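Local coordinates for protein extracellular sialidase/neuraminidase, putative (Aspergillus fumigatus, PDB 2XZI) that probably hydrolyses glycosidic bonds of sialic acid-type sugars with a preference for KDN (deaminoneuraminic acid), as a KDNase of the sialidase family, at residues D27-G32 and E89-V94; Q277-R282 and G337-T342. One frame throughout, in Å; residues are numbered along the deposited sequence.

Contact 1: D27-G32 and E89-V94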
ATOM      1  N   ASP A  27      18.776  -5.475   3.364  1.00  9.06           N
ATOM      2  CA  ASP A  27      18.187  -4.968   4.599  1.00  8.59           C
ATOM      3  C   ASP A  27      17.908  -6.101   5.580  1.00  8.61           C
ATOM      4  O   ASP A  27      17.252  -7.082   5.222  1.00  9.31           O
ATOM      5  CB  ASP A  27      16.918  -4.167   4.296  1.00  9.08           C
ATOM      6  CG  ASP A  27      17.227  -2.772   3.822  1.00  9.55           C
ATOM      7  OD1 ASP A  27      17.853  -2.003   4.589  1.00 11.27           O
ATOM      8  OD2 ASP A  27      16.872  -2.432   2.668  1.00  9.28           O
ATOM      9  N   LYS A  28      18.442  -5.956   6.795  1.00  8.00           N
ATOM     10  CA  LYS A  28      18.225  -6.892   7.890  1.00  8.98           C
ATOM     11  C   LYS A  28      17.887  -6.103   9.156  1.00  8.55           C
ATOM     12  O   LYS A  28      18.231  -4.913   9.272  1.00  8.86           O
ATOM     13  CB  LYS A  28      19.499  -7.726   8.145  1.00  8.73           C
ATOM     14  CG  LYS A  28      20.054  -8.470   6.939  1.00 11.39           C
ATOM     15  CD  LYS A  28      21.335  -9.220   7.294  1.00 16.25           C
ATOM     16  CE  LYS A  28      21.782 -10.109   6.145  1.00 18.05           C
ATOM     17  NZ  LYS A  28      23.073 -10.787   6.452  1.00 21.68           N
ATOM     18  N   LEU A  29      17.184  -6.743  10.089  1.00  9.08           N
ATOM     19  CA  LEU A  29      16.957  -6.165  11.408  1.00  9.90           C
ATOM     20  C   LEU A  29      18.234  -6.159  12.247  1.00 10.94           C
ATOM     21  O   LEU A  29      19.211  -6.842  11.908  1.00 11.40           O
ATOM     22  CB  LEU A  29      15.851  -6.929  12.144  1.00  9.79           C
ATOM     23  CG  LEU A  29      14.509  -7.000  11.402  1.00  8.98           C
ATOM     24  CD1 LEU A  29      13.571  -8.000  12.077  1.00  9.92           C
ATOM     25  CD2 LEU A  29      13.860  -5.644  11.364  1.00  8.51           C
ATOM     26  N   SER A  30      18.213  -5.394  13.330  1.00 11.70           N
ATOM     27  CA  SER A  30      19.376  -5.295  14.217  1.00 13.22           C
ATOM     28  C   SER A  30      19.707  -6.628  14.873  1.00 13.35           C
ATOM     29  O   SER A  30      20.845  -6.848  15.289  1.00 14.04           O
ATOM     30  CB  SER A  30      19.130  -4.237  15.278  1.00 13.04           C
ATOM     31  OG  SER A  30      18.070  -4.632  16.111  1.00 15.38           O
ATOM     32  N   THR A  31      18.712  -7.513  14.942  1.00 12.96           N
ATOM     33  CA  THR A  31      18.879  -8.870  15.469  1.00 12.93           C
ATOM     34  C   THR A  31      19.596  -9.800  14.498  1.00 12.94           C
ATOM     35  O   THR A  31      19.883 -10.944  14.854  1.00 13.98           O
ATOM     36  CB  THR A  31      17.515  -9.488  15.753  1.00 12.91           C
ATOM     37  OG1 THR A  31      16.736  -9.448  14.543  1.00 11.32           O
ATOM     38  CG2 THR A  31      16.798  -8.731  16.866  1.00 14.19           C
ATOM     39  N   GLY A  32      19.848  -9.335  13.275  1.00 11.88           N
ATOM     40  CA  GLY A  32      20.503 -10.142  12.240  1.00 11.76           C
ATOM     41  C   GLY A  32      19.523 -10.862  11.333  1.00 11.10           C
ATOM     42  O   GLY A  32      19.923 -11.491  10.353  1.00 11.83           O
ATOM     43  N   GLU A  89      16.423   5.754   8.194  1.00  7.05           N
ATOM     44  CA  GLU A  89      16.876   4.846   9.255  1.00  7.16           C
ATOM     45  C   GLU A  89      17.072   3.409   8.744  1.00  7.34           C
ATOM     46  O   GLU A  89      16.531   3.033   7.702  1.00  7.36           O
ATOM     47  CB  GLU A  89      15.884   4.845  10.411  1.00  7.71           C
ATOM     48  CG  GLU A  89      15.832   6.159  11.189  1.00  8.10           C
ATOM     49  CD  GLU A  89      14.771   6.151  12.278  1.00 11.15           C
ATOM     50  OE1 GLU A  89      13.921   5.227  12.285  1.00 11.51           O
ATOM     51  OE2 GLU A  89      14.771   7.078  13.116  1.00 13.57           O
ATOM     52  N   PRO A  90      17.819   2.581   9.497  1.00  7.61           N
ATOM     53  CA  PRO A  90      17.861   1.148   9.206  1.00  7.78           C
ATOM     54  C   PRO A  90      16.521   0.451   9.435  1.00  7.57           C
ATOM     55  O   PRO A  90      15.631   0.988  10.109  1.00  7.85           O
ATOM     56  CB  PRO A  90      18.901   0.604  10.203  1.00  8.19           C
ATOM     57  CG  PRO A  90      19.711   1.783  10.611  1.00  9.24           C
ATOM     58  CD  PRO A  90      18.760   2.951  10.572  1.00  7.06           C
ATOM     59  N   LEU A  91      16.391  -0.724   8.848  1.00  7.49           N
ATOM     60  CA  LEU A  91      15.184  -1.530   8.954  1.00  6.54           C
ATOM     61  C   LEU A  91      14.813  -1.829  10.402  1.00  6.58           C
ATOM     62  O   LEU A  91      15.671  -2.207  11.209  1.00  7.93           O
ATOM     63  CB  LEU A  91      15.363  -2.838   8.180  1.00  6.78           C
ATOM     64  CG  LEU A  91      14.078  -3.626   7.965  1.00  6.56           C
ATOM     65  CD1 LEU A  91      13.237  -2.964   6.869  1.00  7.12           C
ATOM     66  CD2 LEU A  91      14.465  -5.040   7.569  1.00  7.10           C
ATOM     67  N   ARG A  92      13.528  -1.666  10.714  1.00  6.65           N
ATOM     68  CA  ARG A  92      12.944  -2.033  12.010  1.00  7.10           C
ATOM     69  C   ARG A  92      11.732  -2.941  11.787  1.00  6.81           C
ATOM     70  O   ARG A  92      11.335  -3.181  10.639  1.00  6.38           O
ATOM     71  CB  ARG A  92      12.502  -0.784  12.765  1.00  7.21           C
ATOM     72  CG  ARG A  92      13.608   0.195  13.106  1.00  9.49           C
ATOM     73  CD  ARG A  92      12.997   1.362  13.837  1.00 13.30           C
ATOM     74  NE  ARG A  92      13.978   2.370  14.193  1.00 16.07           N
ATOM     75  CZ  ARG A  92      13.723   3.388  15.005  1.00 16.64           C
ATOM     76  NH1 ARG A  92      12.523   3.520  15.539  1.00 17.76           N
ATOM     77  NH2 ARG A  92      14.670   4.266  15.296  1.00 17.02           N
ATOM     78  N   GLU A  93      11.165  -3.450  12.876  1.00  6.69           N
ATOM     79  CA  GLU A  93      10.060  -4.399  12.816  1.00  6.68           C
ATOM     80  C   GLU A  93       8.886  -3.863  13.621  1.00  6.70           C
ATOM     81  O   GLU A  93       9.055  -3.380  14.749  1.00  6.96           O
ATOM     82  CB  GLU A  93      10.513  -5.756  13.369  1.00  7.30           C
ATOM     83  CG  GLU A  93       9.479  -6.864  13.267  1.00  9.19           C
ATOM     84  CD  GLU A  93      10.036  -8.197  13.685  1.00 13.08           C
ATOM     85  OE1 GLU A  93      10.218  -8.408  14.901  1.00 15.50           O
ATOM     86  OE2 GLU A  93      10.296  -9.017  12.788  1.00 12.60           O
ATOM     87  N   VAL A  94       7.697  -3.915  13.022  1.00  7.12           N
ATOM     88  CA  VAL A  94       6.480  -3.601  13.752  1.00  7.45           C
ATOM     89  C   VAL A  94       6.075  -4.848  14.543  1.00  8.14           C
ATOM     90  O   VAL A  94       5.866  -4.762  15.748  1.00  9.94           O
ATOM     91  CB  VAL A  94       5.339  -3.177  12.804  1.00  7.24           C
ATOM     92  CG1 VAL A  94       4.046  -3.012  13.601  1.00  7.83           C
ATOM     93  CG2 VAL A  94       5.672  -1.877  12.097  1.00  7.67           C
TER
HETATM   94  O   HOH W   1      18.546  -1.619   7.084  1.00 11.18           O
HETATM   95  O   HOH W   2      18.355  -2.753  10.987  1.00 10.74           O
HETATM   96  O   HOH W   3      16.073  -3.443  13.560  1.00 12.77           O

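Contact 2: Q277-R282 and G337-T342. With KDM (deamino-alpha-neuraminic acid), chain C.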
ATOM      1  N   GLN A 277      -2.645  -4.851  -7.198  1.00  5.20           N
ATOM      2  CA  GLN A 277      -2.951  -3.710  -6.349  1.00  5.15           C
ATOM      3  C   GLN A 277      -2.532  -2.387  -7.022  1.00  4.75           C
ATOM      4  O   GLN A 277      -1.640  -2.360  -7.863  1.00  4.85           O
ATOM      5  CB  GLN A 277      -2.283  -3.949  -4.991  1.00  5.51           C
ATOM      6  CG  GLN A 277      -2.428  -2.847  -3.941  1.00  5.81           C
ATOM      7  CD  GLN A 277      -1.309  -1.814  -3.965  1.00  4.86           C
ATOM      8  OE1 GLN A 277      -0.586  -1.674  -4.952  1.00  5.30           O
ATOM      9  NE2 GLN A 277      -1.146  -1.091  -2.859  1.00  6.59           N
ATOM     10  N   GLY A 278      -3.212  -1.301  -6.667  1.00  4.37           N
ATOM     11  CA  GLY A 278      -2.837   0.045  -7.087  1.00  5.10           C
ATOM     12  C   GLY A 278      -2.878   0.959  -5.877  1.00  4.97           C
ATOM     13  O   GLY A 278      -3.123   0.495  -4.746  1.00  5.70           O
ATOM     14  N   SER A 279      -2.641   2.254  -6.113  1.00  4.55           N
ATOM     15  CA  SER A 279      -2.683   3.255  -5.056  1.00  5.16           C
ATOM     16  C   SER A 279      -3.316   4.541  -5.588  1.00  5.28           C
ATOM     17  O   SER A 279      -3.263   4.820  -6.795  1.00  4.57           O
ATOM     18  CB  SER A 279      -1.285   3.479  -4.437  1.00  5.31           C
ATOM     19  OG  SER A 279      -0.317   3.858  -5.424  1.00  6.12           O
ATOM     20  N   VAL A 280      -3.902   5.314  -4.677  1.00  4.75           N
ATOM     21  CA  VAL A 280      -4.599   6.545  -5.030  1.00  5.37           C
ATOM     22  C   VAL A 280      -4.328   7.567  -3.910  1.00  5.58           C
ATOM     23  O   VAL A 280      -4.105   7.175  -2.767  1.00  5.74           O
ATOM     24  CB  VAL A 280      -6.127   6.292  -5.206  1.00  4.53           C
ATOM     25  CG1 VAL A 280      -6.814   5.973  -3.848  1.00  5.56           C
ATOM     26  CG2 VAL A 280      -6.800   7.470  -5.924  1.00  5.44           C
ATOM     27  N   LEU A 281      -4.339   8.859  -4.250  1.00  5.24           N
ATOM     28  CA  LEU A 281      -3.919   9.900  -3.317  1.00  5.58           C
ATOM     29  C   LEU A 281      -4.648  11.208  -3.593  1.00  5.53           C
ATOM     30  O   LEU A 281      -4.665  11.676  -4.724  1.00  5.77           O
ATOM     31  CB  LEU A 281      -2.408  10.127  -3.431  1.00  5.91           C
ATOM     32  CG  LEU A 281      -1.807  11.187  -2.510  1.00  7.58           C
ATOM     33  CD1 LEU A 281      -1.854  10.689  -1.057  1.00  8.14           C
ATOM     34  CD2 LEU A 281      -0.362  11.510  -2.884  1.00  9.13           C
ATOM     35  N   ARG A 282      -5.241  11.787  -2.555  1.00  5.69           N
ATOM     36  CA  ARG A 282      -5.760  13.144  -2.642  1.00  6.55           C
ATOM     37  C   ARG A 282      -4.582  14.102  -2.511  1.00  7.84           C
ATOM     38  O   ARG A 282      -3.884  14.131  -1.483  1.00  8.09           O
ATOM     39  CB  ARG A 282      -6.753  13.359  -1.508  1.00  7.19           C
ATOM     40  CG  ARG A 282      -7.346  14.754  -1.408  1.00  8.37           C
ATOM     41  CD  ARG A 282      -8.332  14.746  -0.251  1.00 11.19           C
ATOM     42  NE  ARG A 282      -8.918  16.056   0.022  1.00 11.47           N
ATOM     43  CZ  ARG A 282     -10.142  16.432  -0.341  1.00 12.03           C
ATOM     44  NH1 ARG A 282     -10.948  15.607  -1.017  1.00  9.65           N
ATOM     45  NH2 ARG A 282     -10.557  17.653  -0.025  1.00 11.61           N
ATOM     46  N   GLY A 337       4.624  -3.597  -9.880  1.00  6.16           N
ATOM     47  CA  GLY A 337       3.803  -4.396  -8.981  1.00  6.07           C
ATOM     48  C   GLY A 337       3.000  -3.471  -8.087  1.00  5.37           C
ATOM     49  O   GLY A 337       2.531  -2.403  -8.531  1.00  6.12           O
ATOM     50  N   TYR A 338       2.866  -3.873  -6.819  1.00  5.16           N
ATOM     51  CA  TYR A 338       2.132  -3.074  -5.817  1.00  5.09           C
ATOM     52  C   TYR A 338       2.831  -1.743  -5.556  1.00  4.92           C
ATOM     53  O   TYR A 338       4.051  -1.619  -5.724  1.00  4.93           O
ATOM     54  CB  TYR A 338       2.042  -3.820  -4.483  1.00  4.83           C
ATOM     55  CG  TYR A 338       1.091  -4.997  -4.412  1.00  5.00           C
ATOM     56  CD1 TYR A 338       0.947  -5.912  -5.468  1.00  5.29           C
ATOM     57  CD2 TYR A 338       0.368  -5.225  -3.238  1.00  5.81           C
ATOM     58  CE1 TYR A 338       0.069  -7.016  -5.345  1.00  6.37           C
ATOM     59  CE2 TYR A 338      -0.497  -6.286  -3.124  1.00  5.42           C
ATOM     60  CZ  TYR A 338      -0.648  -7.175  -4.176  1.00  5.74           C
ATOM     61  OH  TYR A 338      -1.502  -8.257  -4.039  1.00  6.98           O
ATOM     62  N   SER A 339       2.063  -0.742  -5.131  1.00  4.59           N
ATOM     63  CA  SER A 339       2.603   0.587  -4.907  1.00  4.21           C
ATOM     64  C   SER A 339       1.859   1.306  -3.794  1.00  4.48           C
ATOM     65  O   SER A 339       0.763   0.902  -3.400  1.00  4.53           O
ATOM     66  CB  SER A 339       2.521   1.406  -6.200  1.00  5.48           C
ATOM     67  OG  SER A 339       1.156   1.638  -6.534  1.00  5.40           O
ATOM     68  N   SER A 340       2.469   2.385  -3.299  1.00  3.94           N
ATOM     69  CA  SER A 340       1.868   3.238  -2.277  1.00  4.40           C
ATOM     70  C   SER A 340       2.372   4.654  -2.466  1.00  4.68           C
ATOM     71  O   SER A 340       3.549   4.848  -2.774  1.00  5.08           O
ATOM     72  CB  SER A 340       2.218   2.730  -0.876  1.00  4.42           C
ATOM     73  OG  SER A 340       1.508   3.437   0.130  1.00  5.47           O
ATOM     74  N   MET A 341       1.483   5.633  -2.305  1.00  4.61           N
ATOM     75  CA  MET A 341       1.875   7.035  -2.420  1.00  5.80           C
ATOM     76  C   MET A 341       1.499   7.878  -1.213  1.00  5.75           C
ATOM     77  O   MET A 341       0.461   7.662  -0.573  1.00  6.09           O
ATOM     78  CB  MET A 341       1.218   7.698  -3.648  1.00  5.60           C
ATOM     79  CG  MET A 341       1.615   7.099  -4.984  1.00  7.06           C
ATOM     80  SD  MET A 341       0.807   7.977  -6.332  1.00  6.25           S
ATOM     81  CE  MET A 341      -0.908   7.441  -6.143  1.00  5.80           C
ATOM     82  N   THR A 342       2.335   8.874  -0.962  1.00  6.00           N
ATOM     83  CA  THR A 342       2.067   9.925   0.021  1.00  7.41           C
ATOM     84  C   THR A 342       2.508  11.280  -0.543  1.00  7.95           C
ATOM     85  O   THR A 342       3.304  11.354  -1.481  1.00  6.76           O
ATOM     86  CB  THR A 342       2.765   9.648   1.368  1.00  7.87           C
ATOM     87  OG1 THR A 342       2.278  10.575   2.352  1.00  9.72           O
ATOM     88  CG2 THR A 342       4.266   9.808   1.234  1.00  8.80           C
TER
HETATM   89  C2  KDM C 500      -0.826 -11.403  -4.320  1.00 17.17           C
HETATM   90  C1  KDM C 500      -0.391 -10.843  -5.669  1.00 15.48           C
HETATM   91  C3  KDM C 500       0.019 -10.797  -3.184  1.00 15.42           C
HETATM   92  C4  KDM C 500      -0.726 -10.750  -1.818  1.00 13.71           C
HETATM   93  C5  KDM C 500      -1.983 -11.625  -1.742  1.00 13.09           C
HETATM   94  C6  KDM C 500      -2.940 -11.242  -2.898  1.00 15.14           C
HETATM   95  C7  KDM C 500      -4.119 -12.215  -3.057  1.00 15.08           C
HETATM   96  C8  KDM C 500      -5.124 -11.680  -4.093  1.00 16.09           C
HETATM   97  C9  KDM C 500      -6.269 -12.657  -4.295  1.00 16.78           C
HETATM   98  O5  KDM C 500      -2.624 -11.507  -0.446  1.00 11.91           O
HETATM   99  O1A KDM C 500       0.766 -10.372  -5.775  1.00 14.82           O
HETATM  100  O1B KDM C 500      -1.244 -10.920  -6.585  1.00 15.44           O
HETATM  101  O4  KDM C 500       0.189 -11.174  -0.807  1.00 11.01           O
HETATM  102  O6  KDM C 500      -2.261 -11.154  -4.195  1.00 17.01           O
HETATM  103  O7  KDM C 500      -3.619 -13.485  -3.483  1.00 13.04           O
HETATM  104  O8  KDM C 500      -5.689 -10.435  -3.657  1.00 16.52           O
HETATM  105  O9  KDM C 500      -7.005 -12.722  -3.063  1.00 17.94           O
HETATM  106  O2  KDM C 500      -0.590 -12.812  -4.418  1.00 17.19           O
HETATM  107  O   HOH W   4       0.502  -0.582  -8.152  1.00  5.75           O
HETATM  108  O   HOH W   5      -1.456   6.239  -2.198  1.00 10.76           O

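Contact 1: D27-G32 and E89-V94
Leu-29 reaches across the contact with its two methyls divided between neighbouring parts of 89-94. CD2 lies against the backbone of Arg-92, 3.5 Å from its carbonyl carbon, and also meets Leu-91, 3.9 Å from its CD2. CD1 instead touches the carboxylate end of Glu-93, 3.5 Å from OE2, where the two side chains cross at about a right angle. In Glu-93, CG anti to the backbone N (chi1 -176°) and an extended chain beyond it carry the carboxylate out to this methyl. Leu-91 points its side chain at 27-32, CB lying 3.7 Å from Lys-28 O and CD2 near CB of Asp-27. Phe-35 packs on both leucines, and Val-71 and Phe-38 on Leu-91, so the loop packs against the approach to 92-93, an outermost strand of its propeller sheet.

No direct hydrogen bond links the segments; three waters do the polar work. One accepts from Leu-91 N and donates to Asp-27 OD1 at 2.6 Å, an oxygen that also forms a salt bridge with Lys-73, while Asp-27 OD2 takes the backbone N-H of Arg-19. The other two both donate to Leu-91 O, one also donating to Lys-28 O and the other accepting from Ser-30 N. The surface seam is thus mixed: Leu-29 packs on leucine, backbone and carboxylate alike, whereas Leu-91 N and O are bonded through water.

Contact 2: Q277-R282 and G337-T342
Gln-277 grips the backbone of Ser-339 with both ends of its amide: OE1 accepts from Ser-339 N at 2.8 Å, and NE2 donates to Ser-339 O, also at 2.8 Å. The second bond lies in the carbonyl plane of Ser-339, while in the first the donor lies somewhat out of the plane of the glutamine carbonyl. NE2 has a further acceptor in Pro-187 O. This two-point clasp joins adjacent blades of the six-bladed beta-propeller characteristic of sialidases, where strands 279-282 and 338-342, each at the inner edge of its own sheet, run nearly parallel, 9° apart. Rather than pairing backbone to backbone, they are linked through side chains and water. Ser-279 OG donates to Ser-339 OG, which in turn donates to a water that also binds the carbonyl oxygens of Gln-277 and Gly-337.

The bend of Gln-277 at chi2 (-91°) turns CD toward the partner strand; the amide plane lies 10° from that of the Tyr-338 ring. CB lies over the centre of one ring face in a CH-pi contact, 3.4 Å from the centroid. Arg-39 makes a cation-pi interaction with the same tyrosine, and Glu-229 hydrogen-bonds its hydroxyl, so Gln-277, Arg-39 and Glu-229 together hold the ring at the KDN pocket, consistent with the tyrosine-glutamate nucleophile pair of sialidases. Glutamine and tyrosine thus connect the blade interface to the sugar site.

Farther along, side-chain methyl groups take over, packing largely on backbone atoms. Met-341, bent at chi3, brings CE to 3.6 Å from Ser-279 O and 4.1 Å from Leu-281 CB, while the methyls of Leu-281 rest on the backbone of Met-341 and Thr-342. At the pocket end, Tyr-338 OH stands 3.0 Å from O6 of the bound sugar.

From the N terminus, the chain leaves strand 12-18 and enters the loop holding 27-32, then builds the sheet 37-45, 51-58, 68-74 and 92-93; contact 1 closes this excursion by bringing 89-94, at the sheet's last strand, against the loop that precedes its first. Only after several further sheets does contact 2 open at 277-282. The chain then runs through the rest of that sheet before 337-342 meets its start, joining it to the sheet that also contains strand 12-18. The two closures follow in series, neither nesting nor crossing. Their centres lie 24 Å apart: contact 1 at the propeller's surface, contact 2 near its centre.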